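Local coordinates for protein LamCAT (Aquimarina sp., PDB 6JIA) that probably hydrolyses the beta-1,3-glucan laminarin, as a laminarinase of glycosyl hydrolase family 16, and here holds glucose units in its cleft, at residues A[114-119]-A[132-137]; A[100-105]-A[196-201]; A[94-99]-A[121-126]. One frame throughout, in Å; residues are numbered along the deposited sequence.

Contact 1: A[114-119]-A[132-137]; sequences CGAIDI and TIHWQD. With GLC (alpha-D-glucopyranose), chain B.
Asp-118 and His-134 both turn CG anti to their own carbonyl carbon (chi1 -70° and -60°), which stands carboxylate and imidazole side by side on one face of an antiparallel strand pair. OD1 of Asp-118 comes in at the edge of the imidazole, near its plane, 3.2 Å from CD2 of His-134. The same OD1 accepts a hydrogen bond of 2.8 Å from O1 of the bound glucose. That sugar also reaches the histidine, with its O2 over one ring face. ND1 of His-134 is hydrogen-bonded to the hydroxyl of Tyr-142. Ala-116 shares this face, its CB 4.1 Å from CB of His-134. Strand 116-118 lines the concave side of the jelly-roll sandwich of family 16. Asp-118 and Glu-121 match the aspartate and second glutamate of the family's ExDxxE signature, with Ala-116 at the place of its first glutamate. The backbones pair in both directions at Ala-116 with His-134 and at Asp-118 with Thr-132. In the second pair, N of Asp-118 reaches O of Thr-132 at 2.8 Å. On the other face Ile-117 and Ile-133 meet obliquely, CG1 of Ile-117 lying 4.2 Å from CG2 of Ile-133, and both side chains touch Trp-171 and Phe-193.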
loop_
_atom_site.group_PDB
_atom_site.type_symbol
_atom_site.label_atom_id
_atom_site.label_comp_id
_atom_site.label_asym_id
_atom_site.label_seq_id
_atom_site.Cartn_x
_atom_site.Cartn_y
_atom_site.Cartn_z
ATOM N N CYS A 114 -15.015 4.522 -2.587
ATOM C CA CYS A 114 -14.688 3.117 -2.209
ATOM C C CYS A 114 -13.925 3.076 -0.885
ATOM O O CYS A 114 -13.964 2.028 -0.200
ATOM C CB CYS A 114 -13.901 2.403 -3.299
ATOM S SG CYS A 114 -12.320 3.211 -3.660
ATOM N N GLY A 115 -13.247 4.170 -0.542
ATOM C CA GLY A 115 -12.325 4.222 0.595
ATOM C C GLY A 115 -10.955 3.615 0.276
ATOM O O GLY A 115 -10.839 2.654 -0.528
ATOM N N ALA A 116 -9.949 4.102 0.982
ATOM C CA ALA A 116 -8.590 3.535 0.988
ATOM C C ALA A 116 -8.035 3.577 2.401
ATOM O O ALA A 116 -8.235 4.586 3.105
ATOM C CB ALA A 116 -7.732 4.311 0.019
ATOM N N ILE A 117 -7.379 2.498 2.809
ATOM C CA ILE A 117 -6.596 2.421 4.063
ATOM C C ILE A 117 -5.147 2.216 3.658
ATOM O O ILE A 117 -4.843 1.101 3.199
ATOM C CB ILE A 117 -7.043 1.266 4.970
ATOM C CG1 ILE A 117 -8.570 1.192 5.117
ATOM C CG2 ILE A 117 -6.340 1.411 6.321
ATOM C CD1 ILE A 117 -9.017 -0.091 5.826
ATOM N N ASP A 118 -4.321 3.254 3.772
ATOM C CA ASP A 118 -2.866 3.106 3.584
ATOM C C ASP A 118 -2.251 2.605 4.890
ATOM O O ASP A 118 -2.250 3.336 5.882
ATOM C CB ASP A 118 -2.200 4.407 3.145
ATOM C CG ASP A 118 -2.574 4.774 1.714
ATOM O OD1 ASP A 118 -3.601 5.406 1.572
ATOM O OD2 ASP A 118 -1.791 4.402 0.746
ATOM N N ILE A 119 -1.773 1.375 4.893
ATOM C CA ILE A 119 -1.152 0.775 6.097
ATOM C C ILE A 119 0.276 1.282 6.260
ATOM O O ILE A 119 0.719 1.540 7.413
ATOM C CB ILE A 119 -1.237 -0.752 6.025
ATOM C CG1 ILE A 119 -2.692 -1.230 5.896
ATOM C CG2 ILE A 119 -0.529 -1.309 7.254
ATOM C CD1 ILE A 119 -2.841 -2.671 5.477
ATOM N N THR A 132 -2.776 6.333 6.722
ATOM C CA THR A 132 -3.826 7.268 6.251
ATOM C C THR A 132 -5.110 6.526 5.861
ATOM O O THR A 132 -5.023 5.459 5.263
ATOM C CB THR A 132 -3.315 8.035 5.035
ATOM O OG1 THR A 132 -2.021 8.539 5.324
ATOM C CG2 THR A 132 -4.216 9.186 4.659
ATOM N N ILE A 133 -6.271 7.154 6.098
ATOM C CA ILE A 133 -7.526 6.773 5.399
ATOM C C ILE A 133 -7.920 7.893 4.456
ATOM O O ILE A 133 -7.700 9.095 4.781
ATOM C CB ILE A 133 -8.670 6.461 6.371
ATOM C CG1 ILE A 133 -8.697 7.423 7.561
ATOM C CG2 ILE A 133 -8.608 5.009 6.781
ATOM C CD1 ILE A 133 -10.029 7.361 8.353
ATOM N N HIS A 134 -8.494 7.487 3.341
ATOM C CA HIS A 134 -9.049 8.379 2.303
ATOM C C HIS A 134 -10.481 7.958 2.048
ATOM O O HIS A 134 -10.698 6.775 1.909
ATOM C CB HIS A 134 -8.284 8.248 0.988
ATOM C CG HIS A 134 -6.837 8.581 1.071
ATOM N ND1 HIS A 134 -6.354 9.789 0.654
ATOM C CD2 HIS A 134 -5.758 7.829 1.425
ATOM C CE1 HIS A 134 -5.034 9.797 0.751
ATOM N NE2 HIS A 134 -4.643 8.604 1.236
ATOM N N TRP A 135 -11.383 8.915 1.888
ATOM C CA TRP A 135 -12.813 8.611 1.686
ATOM C C TRP A 135 -13.554 9.862 1.224
ATOM O O TRP A 135 -12.893 10.923 1.042
ATOM C CB TRP A 135 -13.394 7.961 2.952
ATOM C CG TRP A 135 -13.691 8.878 4.103
ATOM C CD1 TRP A 135 -14.933 9.332 4.463
ATOM C CD2 TRP A 135 -12.762 9.479 5.014
ATOM N NE1 TRP A 135 -14.839 10.164 5.541
ATOM C CE2 TRP A 135 -13.520 10.283 5.898
ATOM C CE3 TRP A 135 -11.368 9.411 5.182
ATOM C CZ2 TRP A 135 -12.939 11.008 6.928
ATOM C CZ3 TRP A 135 -10.792 10.140 6.196
ATOM C CH2 TRP A 135 -11.566 10.913 7.067
ATOM N N GLN A 136 -14.874 9.716 1.070
ATOM C CA GLN A 136 -15.829 10.776 0.681
ATOM C C GLN A 136 -16.727 10.990 1.899
ATOM O O GLN A 136 -17.416 10.020 2.257
ATOM C CB GLN A 136 -16.575 10.292 -0.565
ATOM C CG GLN A 136 -16.577 11.260 -1.713
ATOM C CD GLN A 136 -17.228 10.658 -2.940
ATOM O OE1 GLN A 136 -18.273 10.009 -2.866
ATOM N NE2 GLN A 136 -16.606 10.878 -4.084
ATOM N N ASP A 137 -16.669 12.171 2.533
ATOM C CA ASP A 137 -17.314 12.426 3.850
ATOM C C ASP A 137 -18.817 12.679 3.664
ATOM O O ASP A 137 -19.318 12.506 2.547
ATOM C CB ASP A 137 -16.608 13.542 4.617
ATOM C CG ASP A 137 -16.867 14.972 4.171
ATOM O OD1 ASP A 137 -17.685 15.200 3.232
ATOM O OD2 ASP A 137 -16.227 15.842 4.748
HETATM C C1 GLC B . -3.360 6.512 -1.337
HETATM C C2 GLC B . -3.585 7.388 -2.559
HETATM C C3 GLC B . -3.460 6.629 -3.838
HETATM C C4 GLC B . -2.118 5.966 -3.904
HETATM C C5 GLC B . -2.007 4.973 -2.688
HETATM C C6 GLC B . -0.627 4.288 -2.593
HETATM O O1 GLC B . -4.457 5.626 -1.101
HETATM O O2 GLC B . -4.778 8.080 -2.369
HETATM O O3 GLC B . -3.616 7.547 -4.932
HETATM O O4 GLC B . -1.916 5.341 -5.158
HETATM O O5 GLC B . -2.105 5.830 -1.505
HETATM O O6 GLC B . 0.451 5.235 -2.534
#

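Contact 2: A[100-105]-A[196-201]; sequences WMLGDN and NFFILL. With GLC (alpha-D-glucopyranose), chain B.
Trp-100 and Leu-200 pair through both backbone groups in the antiparallel ladder of strands 95-103 and 197-205, part of the cleft-lining sheet of the family 16 jelly roll. N of Leu-200 donates to O of Trp-100 at 2.7 Å, and N of Trp-100 donates back to O of Leu-200. Leu-102 and Phe-198 repeat this exchange, with N of Phe-198 to O of Leu-102 at 2.9 Å. N of Asp-104 then bonds to O of Asn-196, which also accepts a hydrogen bond from a water that accepts one from N of Asn-105. The hydroxyl of Ser-77 satisfies both OD2 of Asp-104 and ND2 of Asn-196. NE1 of Trp-100 donates to OD1 of Asn-202. Trp-100 sets CG between its backbone N and carbonyl carbon (chi1 57°), which lays the indole between Leu-200 and the sugar. C6 of the glucose lies 3.4 Å from CE2 of Trp-100, while CB of Leu-200 makes a CH-pi contact with the opposite face. Replacing the indole by the methyl of an alanine is likely to leave the glucose without the flat surface beneath its C5 and C6, and OD1 of Asn-202 without its N-H. On the other side of the sheet, CE of Met-101 lies against CB of Phe-197 and CG1 of Ile-199. CA of Gly-103 sits 3.8 Å from the centroid of the Phe-197 ring, only 8° off its normal.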
loop_
_atom_site.group_PDB
_atom_site.type_symbol
_atom_site.label_atom_id
_atom_site.label_comp_id
_atom_site.label_asym_id
_atom_site.label_seq_id
_atom_site.Cartn_x
_atom_site.Cartn_y
_atom_site.Cartn_z
ATOM N N TRP A 100 -1.286 -0.988 1.161
ATOM C CA TRP A 100 -2.598 -0.322 1.296
ATOM C C TRP A 100 -3.747 -1.222 0.864
ATOM O O TRP A 100 -3.547 -2.396 0.460
ATOM C CB TRP A 100 -2.591 0.999 0.541
ATOM C CG TRP A 100 -2.261 0.963 -0.918
ATOM C CD1 TRP A 100 -1.103 0.544 -1.527
ATOM C CD2 TRP A 100 -3.064 1.538 -1.957
ATOM N NE1 TRP A 100 -1.156 0.778 -2.870
ATOM C CE2 TRP A 100 -2.328 1.425 -3.160
ATOM C CE3 TRP A 100 -4.278 2.217 -1.970
ATOM C CZ2 TRP A 100 -2.816 1.927 -4.373
ATOM C CZ3 TRP A 100 -4.773 2.680 -3.175
ATOM C CH2 TRP A 100 -4.046 2.541 -4.353
ATOM N N MET A 101 -4.924 -0.672 1.007
ATOM C CA MET A 101 -6.190 -1.385 0.765
ATOM C C MET A 101 -7.162 -0.433 0.068
ATOM O O MET A 101 -7.090 0.746 0.339
ATOM C CB MET A 101 -6.748 -1.851 2.109
ATOM C CG MET A 101 -5.804 -2.751 2.901
ATOM S SD MET A 101 -6.732 -3.472 4.341
ATOM C CE MET A 101 -7.535 -4.820 3.495
ATOM N N LEU A 102 -8.040 -0.982 -0.757
ATOM C CA LEU A 102 -9.148 -0.302 -1.475
ATOM C C LEU A 102 -10.436 -1.097 -1.246
ATOM O O LEU A 102 -10.396 -2.344 -1.267
ATOM C CB LEU A 102 -8.831 -0.230 -2.964
ATOM C CG LEU A 102 -7.847 0.848 -3.410
ATOM C CD1 LEU A 102 -7.494 0.636 -4.906
ATOM C CD2 LEU A 102 -8.422 2.241 -3.179
ATOM N N GLY A 103 -11.557 -0.400 -1.182
ATOM C CA GLY A 103 -12.882 -1.031 -1.183
ATOM C C GLY A 103 -13.084 -1.839 -2.463
ATOM O O GLY A 103 -12.827 -1.311 -3.548
ATOM N N ASP A 104 -13.548 -3.076 -2.317
ATOM C CA ASP A 104 -14.035 -3.966 -3.401
ATOM C C ASP A 104 -14.964 -3.209 -4.358
ATOM O O ASP A 104 -14.957 -3.542 -5.560
ATOM C CB ASP A 104 -14.867 -5.117 -2.839
ATOM C CG ASP A 104 -14.007 -6.267 -2.404
ATOM O OD1 ASP A 104 -12.773 -6.131 -2.532
ATOM O OD2 ASP A 104 -14.581 -7.281 -1.959
ATOM N N ASN A 105 -15.737 -2.257 -3.865
ATOM C CA ASN A 105 -16.753 -1.569 -4.696
ATOM C C ASN A 105 -16.134 -0.446 -5.523
ATOM O O ASN A 105 -16.887 0.239 -6.242
ATOM C CB ASN A 105 -17.908 -1.034 -3.879
ATOM C CG ASN A 105 -17.477 0.029 -2.888
ATOM O OD1 ASN A 105 -16.299 0.472 -2.826
ATOM N ND2 ASN A 105 -18.445 0.414 -2.078
ATOM N N ASN A 196 -16.023 -4.693 2.416
ATOM C CA ASN A 196 -14.836 -5.531 2.114
ATOM C C ASN A 196 -13.801 -4.662 1.382
ATOM O O ASN A 196 -14.156 -3.867 0.517
ATOM C CB ASN A 196 -15.133 -6.747 1.245
ATOM C CG ASN A 196 -15.738 -7.899 2.020
ATOM O OD1 ASN A 196 -16.630 -7.696 2.806
ATOM N ND2 ASN A 196 -15.214 -9.094 1.868
ATOM N N PHE A 197 -12.552 -4.873 1.715
ATOM C CA PHE A 197 -11.379 -4.221 1.102
ATOM C C PHE A 197 -10.397 -5.305 0.685
ATOM O O PHE A 197 -10.261 -6.370 1.363
ATOM C CB PHE A 197 -10.713 -3.277 2.121
ATOM C CG PHE A 197 -11.366 -1.931 2.296
ATOM C CD1 PHE A 197 -12.630 -1.821 2.848
ATOM C CD2 PHE A 197 -10.686 -0.767 1.976
ATOM C CE1 PHE A 197 -13.256 -0.584 2.948
ATOM C CE2 PHE A 197 -11.288 0.474 2.126
ATOM C CZ PHE A 197 -12.566 0.563 2.639
ATOM N N PHE A 198 -9.652 -4.999 -0.369
ATOM C CA PHE A 198 -8.577 -5.860 -0.900
ATOM C C PHE A 198 -7.233 -5.159 -0.666
ATOM O O PHE A 198 -7.256 -3.951 -0.318
ATOM C CB PHE A 198 -8.841 -6.194 -2.374
ATOM C CG PHE A 198 -8.821 -5.052 -3.330
ATOM C CD1 PHE A 198 -7.613 -4.610 -3.863
ATOM C CD2 PHE A 198 -9.994 -4.470 -3.780
ATOM C CE1 PHE A 198 -7.597 -3.600 -4.804
ATOM C CE2 PHE A 198 -9.960 -3.442 -4.703
ATOM C CZ PHE A 198 -8.758 -2.991 -5.202
ATOM N N ILE A 199 -6.133 -5.913 -0.767
ATOM C CA ILE A 199 -4.770 -5.414 -0.419
ATOM C C ILE A 199 -4.052 -5.048 -1.710
ATOM O O ILE A 199 -4.236 -5.757 -2.716
ATOM C CB ILE A 199 -4.005 -6.485 0.383
ATOM C CG1 ILE A 199 -4.557 -6.629 1.808
ATOM C CG2 ILE A 199 -2.533 -6.204 0.399
ATOM C CD1 ILE A 199 -4.033 -7.831 2.549
ATOM N N LEU A 200 -3.228 -3.997 -1.658
ATOM C CA LEU A 200 -2.251 -3.678 -2.720
ATOM C C LEU A 200 -0.842 -3.563 -2.136
ATOM O O LEU A 200 -0.648 -3.114 -0.993
ATOM C CB LEU A 200 -2.629 -2.354 -3.390
ATOM C CG LEU A 200 -4.029 -2.319 -3.976
ATOM C CD1 LEU A 200 -5.011 -1.770 -2.953
ATOM C CD2 LEU A 200 -4.065 -1.481 -5.249
ATOM N N LEU A 201 0.143 -3.853 -2.982
ATOM C CA LEU A 201 1.545 -3.511 -2.724
ATOM C C LEU A 201 2.093 -2.831 -3.969
ATOM O O LEU A 201 1.868 -3.344 -5.068
ATOM C CB LEU A 201 2.342 -4.784 -2.476
ATOM C CG LEU A 201 2.228 -5.416 -1.104
ATOM C CD1 LEU A 201 2.814 -6.828 -1.160
ATOM C CD2 LEU A 201 2.937 -4.558 -0.066
HETATM C C1 GLC B . -3.360 6.512 -1.337
HETATM C C2 GLC B . -3.585 7.388 -2.559
HETATM C C3 GLC B . -3.460 6.629 -3.838
HETATM C C4 GLC B . -2.118 5.966 -3.904
HETATM C C5 GLC B . -2.007 4.973 -2.688
HETATM C C6 GLC B . -0.627 4.288 -2.593
HETATM O O1 GLC B . -4.457 5.626 -1.101
HETATM O O2 GLC B . -4.778 8.080 -2.369
HETATM O O3 GLC B . -3.616 7.547 -4.932
HETATM O O4 GLC B . -1.916 5.341 -5.158
HETATM O O5 GLC B . -2.105 5.830 -1.505
HETATM O O6 GLC B . 0.451 5.235 -2.534
HETATM O O HOH W 1 -16.095 -2.141 -0.668
#

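Contact 3: A[94-99]-A[121-126]; sequences GSWPAF and EHVNTE. With GLC (alpha-D-glucopyranose), chain B.
Trp-96 and Glu-121 meet in a mixed polar and apolar contact, where the start of strand 95-103 runs against the loop that leaves strand 120-121 beside the sugar-binding cleft. The backbones run nearly antiparallel. N of Asn-124 donates to O of Ser-95 at 3.0 Å, and a weak bond joins N of His-122 to O of Pro-97. The far end is held by a side chain: OD1 of Asn-124 accepts from N of Gly-94 at 2.8 Å, in the carbonyl plane. Asn-124 is the second residue of a type II' turn from Val-123 to Glu-126, and NE2 of His-122 donates to O of Glu-126 within the plane of the imidazole. A water joins ND1 of His-122 to OG of Ser-95, which also bonds to O of Phe-92. The chi1 of -178° swings the indole of Trp-96 away from its own N and alongside Glu-121, pointing the same way. CG1 of Val-123 covers one face of the indole, 3.6 Å from CD1 of Trp-96. NE1 of Trp-96 donates to OE2 of Glu-121 at 3.0 Å, meeting it on the anti side, 34° out of the carboxylate plane. O6 of the glucose donates to the same OE2 at 2.8 Å. Two donors thus grip one oxygen, which should limit rotation of the carboxylate. Trp-96 borders the sugar too, and its bond probably helps to set Glu-121 against O6.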
loop_
_atom_site.group_PDB
_atom_site.type_symbol
_atom_site.label_atom_id
_atom_site.label_comp_id
_atom_site.label_asym_id
_atom_site.label_seq_id
_atom_site.Cartn_x
_atom_site.Cartn_y
_atom_site.Cartn_z
ATOM N N GLY A 94 12.377 10.544 -4.963
ATOM C CA GLY A 94 11.438 10.087 -5.991
ATOM C C GLY A 94 10.662 8.839 -5.581
ATOM O O GLY A 94 9.713 8.519 -6.282
ATOM N N SER A 95 11.097 8.103 -4.558
ATOM C CA SER A 95 10.579 6.751 -4.261
ATOM C C SER A 95 9.239 6.923 -3.570
ATOM O O SER A 95 9.127 7.860 -2.771
ATOM C CB SER A 95 11.526 5.941 -3.422
ATOM O OG SER A 95 11.810 6.568 -2.179
ATOM N N TRP A 96 8.322 5.984 -3.767
ATOM C CA TRP A 96 6.993 6.056 -3.095
ATOM C C TRP A 96 6.399 4.657 -2.974
ATOM O O TRP A 96 5.534 4.252 -3.742
ATOM C CB TRP A 96 6.123 7.059 -3.842
ATOM C CG TRP A 96 4.765 7.254 -3.240
ATOM C CD1 TRP A 96 4.333 6.924 -1.987
ATOM C CD2 TRP A 96 3.663 7.872 -3.896
ATOM N NE1 TRP A 96 3.027 7.278 -1.825
ATOM C CE2 TRP A 96 2.585 7.857 -2.983
ATOM C CE3 TRP A 96 3.495 8.451 -5.153
ATOM C CZ2 TRP A 96 1.351 8.415 -3.307
ATOM C CZ3 TRP A 96 2.271 8.986 -5.467
ATOM C CH2 TRP A 96 1.208 8.948 -4.559
ATOM N N PRO A 97 6.958 3.828 -2.069
ATOM C CA PRO A 97 6.407 2.496 -1.794
ATOM C C PRO A 97 5.122 2.596 -0.965
ATOM O O PRO A 97 4.985 3.578 -0.179
ATOM C CB PRO A 97 7.486 1.780 -0.971
ATOM C CG PRO A 97 8.539 2.829 -0.618
ATOM C CD PRO A 97 8.155 4.126 -1.278
ATOM N N ALA A 98 4.212 1.627 -1.142
ATOM C CA ALA A 98 2.949 1.618 -0.398
ATOM C C ALA A 98 2.480 0.191 -0.160
ATOM O O ALA A 98 2.681 -0.704 -1.006
ATOM C CB ALA A 98 1.923 2.452 -1.127
ATOM N N PHE A 99 1.863 0.033 1.000
ATOM C CA PHE A 99 1.127 -1.162 1.436
ATOM C C PHE A 99 -0.236 -0.653 1.899
ATOM O O PHE A 99 -0.294 0.109 2.872
ATOM C CB PHE A 99 1.924 -1.888 2.522
ATOM C CG PHE A 99 1.169 -2.981 3.239
ATOM C CD1 PHE A 99 0.420 -3.903 2.541
ATOM C CD2 PHE A 99 1.260 -3.127 4.610
ATOM C CE1 PHE A 99 -0.209 -4.972 3.187
ATOM C CE2 PHE A 99 0.602 -4.176 5.263
ATOM C CZ PHE A 99 -0.139 -5.085 4.556
ATOM N N GLU A 121 2.882 4.049 3.943
ATOM C CA GLU A 121 3.494 4.779 2.819
ATOM C C GLU A 121 4.778 5.447 3.278
ATOM O O GLU A 121 4.878 5.889 4.408
ATOM C CB GLU A 121 2.564 5.842 2.248
ATOM C CG GLU A 121 1.355 5.261 1.568
ATOM C CD GLU A 121 0.458 6.346 1.025
ATOM O OE1 GLU A 121 -0.311 6.952 1.871
ATOM O OE2 GLU A 121 0.661 6.696 -0.160
ATOM N N HIS A 122 5.694 5.593 2.348
ATOM C CA HIS A 122 6.947 6.332 2.581
ATOM C C HIS A 122 7.272 7.061 1.291
ATOM O O HIS A 122 6.964 6.491 0.216
ATOM C CB HIS A 122 8.055 5.356 2.982
ATOM C CG HIS A 122 9.379 6.005 3.177
ATOM N ND1 HIS A 122 10.325 6.058 2.179
ATOM C CD2 HIS A 122 9.904 6.660 4.226
ATOM C CE1 HIS A 122 11.394 6.720 2.614
ATOM N NE2 HIS A 122 11.165 7.102 3.867
ATOM N N VAL A 123 7.870 8.248 1.431
ATOM C CA VAL A 123 8.368 9.028 0.274
ATOM C C VAL A 123 9.817 9.419 0.486
ATOM O O VAL A 123 10.227 9.734 1.654
ATOM C CB VAL A 123 7.460 10.231 -0.013
ATOM C CG1 VAL A 123 6.112 9.745 -0.508
ATOM C CG2 VAL A 123 7.300 11.146 1.191
ATOM N N ASN A 124 10.541 9.472 -0.627
ATOM C CA ASN A 124 11.846 10.155 -0.687
ATOM C C ASN A 124 12.770 9.534 0.357
ATOM O O ASN A 124 12.905 8.266 0.361
ATOM C CB ASN A 124 11.636 11.666 -0.587
ATOM C CG ASN A 124 10.816 12.202 -1.741
ATOM O OD1 ASN A 124 10.965 11.736 -2.869
ATOM N ND2 ASN A 124 9.927 13.137 -1.452
ATOM N N THR A 125 13.464 10.347 1.151
ATOM C CA THR A 125 14.388 9.834 2.190
ATOM C C THR A 125 13.836 10.167 3.577
ATOM O O THR A 125 14.611 10.247 4.508
ATOM C CB THR A 125 15.799 10.382 1.963
ATOM O OG1 THR A 125 15.693 11.799 2.029
ATOM C CG2 THR A 125 16.353 9.946 0.626
ATOM N N GLU A 126 12.524 10.316 3.735
ATOM C CA GLU A 126 11.972 10.681 5.063
ATOM C C GLU A 126 12.356 9.631 6.122
ATOM O O GLU A 126 12.351 8.462 5.831
ATOM C CB GLU A 126 10.460 10.879 4.998
ATOM C CG GLU A 126 10.089 12.114 4.221
ATOM C CD GLU A 126 8.625 12.445 4.250
ATOM O OE1 GLU A 126 7.856 11.716 4.945
ATOM O OE2 GLU A 126 8.252 13.434 3.578
HETATM C C1 GLC B . -3.360 6.512 -1.337
HETATM C C2 GLC B . -3.585 7.388 -2.559
HETATM C C3 GLC B . -3.460 6.629 -3.838
HETATM C C4 GLC B . -2.118 5.966 -3.904
HETATM C C5 GLC B . -2.007 4.973 -2.688
HETATM C C6 GLC B . -0.627 4.288 -2.593
HETATM O O1 GLC B . -4.457 5.626 -1.101
HETATM O O2 GLC B . -4.778 8.080 -2.369
HETATM O O3 GLC B . -3.616 7.547 -4.932
HETATM O O4 GLC B . -1.916 5.341 -5.158
HETATM O O5 GLC B . -2.105 5.830 -1.505
HETATM O O6 GLC B . 0.451 5.235 -2.534
HETATM O O HOH W 2 10.930 4.907 -0.165
#

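Overall arrangement
Following the chain, the first of the contact strands is 95-103, which serves two contacts. Its start, 94-99, pairs with 121-126 in contact 3, closing a loop of 21 residues. Its end, 100-105, pairs with 196-201 in contact 2, closing a loop of 90 residues. Contact 1 joins 114-119 to 132-137 and closes the shortest loop, of 12 residues, which nests inside contact 2. Contact 3 crosses both of the others. In the sheet, strand 95-103 lies between 197-205 and 116-118, and 116-118 is followed by 128-136. N of Ile-117 and O of Met-101, 3.0 Å apart, probably bond contact 1 to contact 2. All three contacts border the same bound glucose.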